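Local coordinates for putative uncharacterized protein (Bacillus anthracis, PDB 3LNO) that is of unknown function but may take part in the assembly or transfer of iron-sulfur clusters, at residues A[69-74]-A[79-84]. Residues are numbered along the deposited sequence; the frame is centred on the assembly and turned at random.
Sequences KVLSTN and NEIEVN
Ser72 and Ile81 meet where the last turn of helix 60-74 faces the first residue of strand 81-85. The two backbones stay well apart: their closest alpha carbons, CA of Ser72 and CA of Asn79, are separated by 7.9 Å, and no hydrogen bond passes between the segments, so the gap is bridged by a side chain of the strand reaching the helix. The single residue that does this from the strand is Ile81. Its CB points toward the helix, and CG1 stands beside the backbone N, anti to the carbonyl carbon (chi1 -52°); with chi2 extended at 167°, the methyl CD1 becomes the leading atom. CD1 settles against the helix surface where Leu71 joins Ser72, 3.9 Å from the amide N of Ser72 and 4.0 Å from CB of Leu71. The CB of Ser72 lies 4.1 Å from the same Ile81 CD1, so one methyl makes all three approaches, and only 114 Å² is buried in total. In the fold, this contact joins the helix of a beta-alpha-beta crossover (strand 46-50, helix 60-74, strand 81-85) to its second strand, the two strands running parallel with the helix packed on their sheet. Leu71 and Ile81 both also touch Ile48 of the middle strand, which places this apolar contact between helix and sheet. Leu71 is buried, with further neighbours in Leu17 and Asn16, whereas Ser72 is exposed and turns its OG back to the carbonyl O of Lys68, one turn earlier. A similar bond within the helix joins OG1 of Thr73 to the O of Lys69 at 2.7 Å; the hydroxyl is tilted 27° from the carbonyl plane, and the amide N of Thr73 reaches that oxygen from the opposite face.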
# COMPACT_ATOMS: atom_id res chain seq x y z
N LYS A 69 -2.60 4.33 10.20
CA LYS A 69 -1.96 5.49 10.82
C LYS A 69 -1.43 6.45 9.77
O LYS A 69 -1.62 7.68 9.86
CB LYS A 69 -0.82 5.03 11.72
CG LYS A 69 -0.08 6.18 12.38
CD LYS A 69 0.73 5.72 13.62
CE LYS A 69 2.03 5.00 13.24
NZ LYS A 69 2.92 4.77 14.43
N VAL A 70 -0.74 5.92 8.76
CA VAL A 70 -0.09 6.83 7.81
C VAL A 70 -1.15 7.62 7.05
O VAL A 70 -1.07 8.84 6.93
CB VAL A 70 0.85 6.08 6.85
CG1 VAL A 70 1.02 6.87 5.53
CG2 VAL A 70 2.20 5.82 7.52
N LEU A 71 -2.17 6.93 6.56
CA LEU A 71 -3.16 7.63 5.75
C LEU A 71 -3.98 8.60 6.60
O LEU A 71 -4.20 9.74 6.19
CB LEU A 71 -4.04 6.65 4.98
CG LEU A 71 -3.31 5.80 3.95
CD1 LEU A 71 -4.30 4.92 3.22
CD2 LEU A 71 -2.53 6.69 2.94
N SER A 72 -4.39 8.19 7.81
CA SER A 72 -5.23 9.06 8.61
C SER A 72 -4.43 10.29 9.05
O SER A 72 -4.95 11.40 9.14
CB SER A 72 -5.80 8.33 9.84
OG SER A 72 -4.76 7.86 10.69
N THR A 73 -3.15 10.08 9.31
CA THR A 73 -2.30 11.19 9.73
C THR A 73 -1.90 12.09 8.56
O THR A 73 -1.99 13.31 8.64
CB THR A 73 -1.04 10.66 10.39
OG1 THR A 73 -1.42 9.81 11.48
CG2 THR A 73 -0.18 11.82 10.88
N ASN A 74 -1.47 11.49 7.45
CA ASN A 74 -0.90 12.27 6.36
C ASN A 74 -1.92 12.77 5.36
O ASN A 74 -1.70 13.77 4.68
CB ASN A 74 0.26 11.50 5.70
CG ASN A 74 1.45 11.31 6.66
OD1 ASN A 74 1.41 11.81 7.78
ND2 ASN A 74 2.49 10.61 6.23
N ASN A 79 -11.76 9.52 4.94
CA ASN A 79 -12.70 9.08 5.97
C ASN A 79 -12.49 7.63 6.34
O ASN A 79 -11.53 7.33 7.06
CB ASN A 79 -14.14 9.43 5.63
CG ASN A 79 -14.36 10.93 5.76
OD1 ASN A 79 -13.89 11.54 6.72
ND2 ASN A 79 -14.99 11.53 4.76
N GLU A 80 -13.31 6.73 5.85
CA GLU A 80 -13.05 5.34 6.18
C GLU A 80 -11.77 4.83 5.55
O GLU A 80 -11.44 5.15 4.40
CB GLU A 80 -14.20 4.44 5.77
CG GLU A 80 -14.18 3.08 6.46
CD GLU A 80 -15.31 2.20 5.96
OE1 GLU A 80 -16.14 2.72 5.17
OE2 GLU A 80 -15.39 1.01 6.34
N ILE A 81 -11.03 4.05 6.31
CA ILE A 81 -9.92 3.32 5.72
C ILE A 81 -10.07 1.83 5.93
O ILE A 81 -9.92 1.34 7.05
CB ILE A 81 -8.59 3.71 6.32
CG1 ILE A 81 -8.42 5.22 6.28
CG2 ILE A 81 -7.48 2.96 5.56
CD1 ILE A 81 -7.30 5.73 7.10
N GLU A 82 -10.32 1.11 4.85
CA GLU A 82 -10.37 -0.34 4.91
C GLU A 82 -9.14 -0.93 4.23
O GLU A 82 -8.79 -0.52 3.12
CB GLU A 82 -11.59 -0.83 4.13
CG GLU A 82 -12.86 -0.80 4.87
CD GLU A 82 -13.92 -1.62 4.15
OE1 GLU A 82 -14.71 -1.01 3.40
OE2 GLU A 82 -13.93 -2.87 4.33
N VAL A 83 -8.51 -1.91 4.86
CA VAL A 83 -7.38 -2.59 4.23
C VAL A 83 -7.77 -4.03 4.02
O VAL A 83 -8.00 -4.76 4.99
CB VAL A 83 -6.09 -2.53 5.07
CG1 VAL A 83 -4.94 -3.15 4.31
CG2 VAL A 83 -5.74 -1.08 5.42
N ASN A 84 -7.88 -4.44 2.76
CA ASN A 84 -8.20 -5.84 2.50
C ASN A 84 -6.96 -6.54 2.04
O ASN A 84 -6.39 -6.19 1.00
CB ASN A 84 -9.32 -6.02 1.48
CG ASN A 84 -10.67 -5.52 1.98
OD1 ASN A 84 -10.98 -5.59 3.18
ND2 ASN A 84 -11.48 -5.02 1.06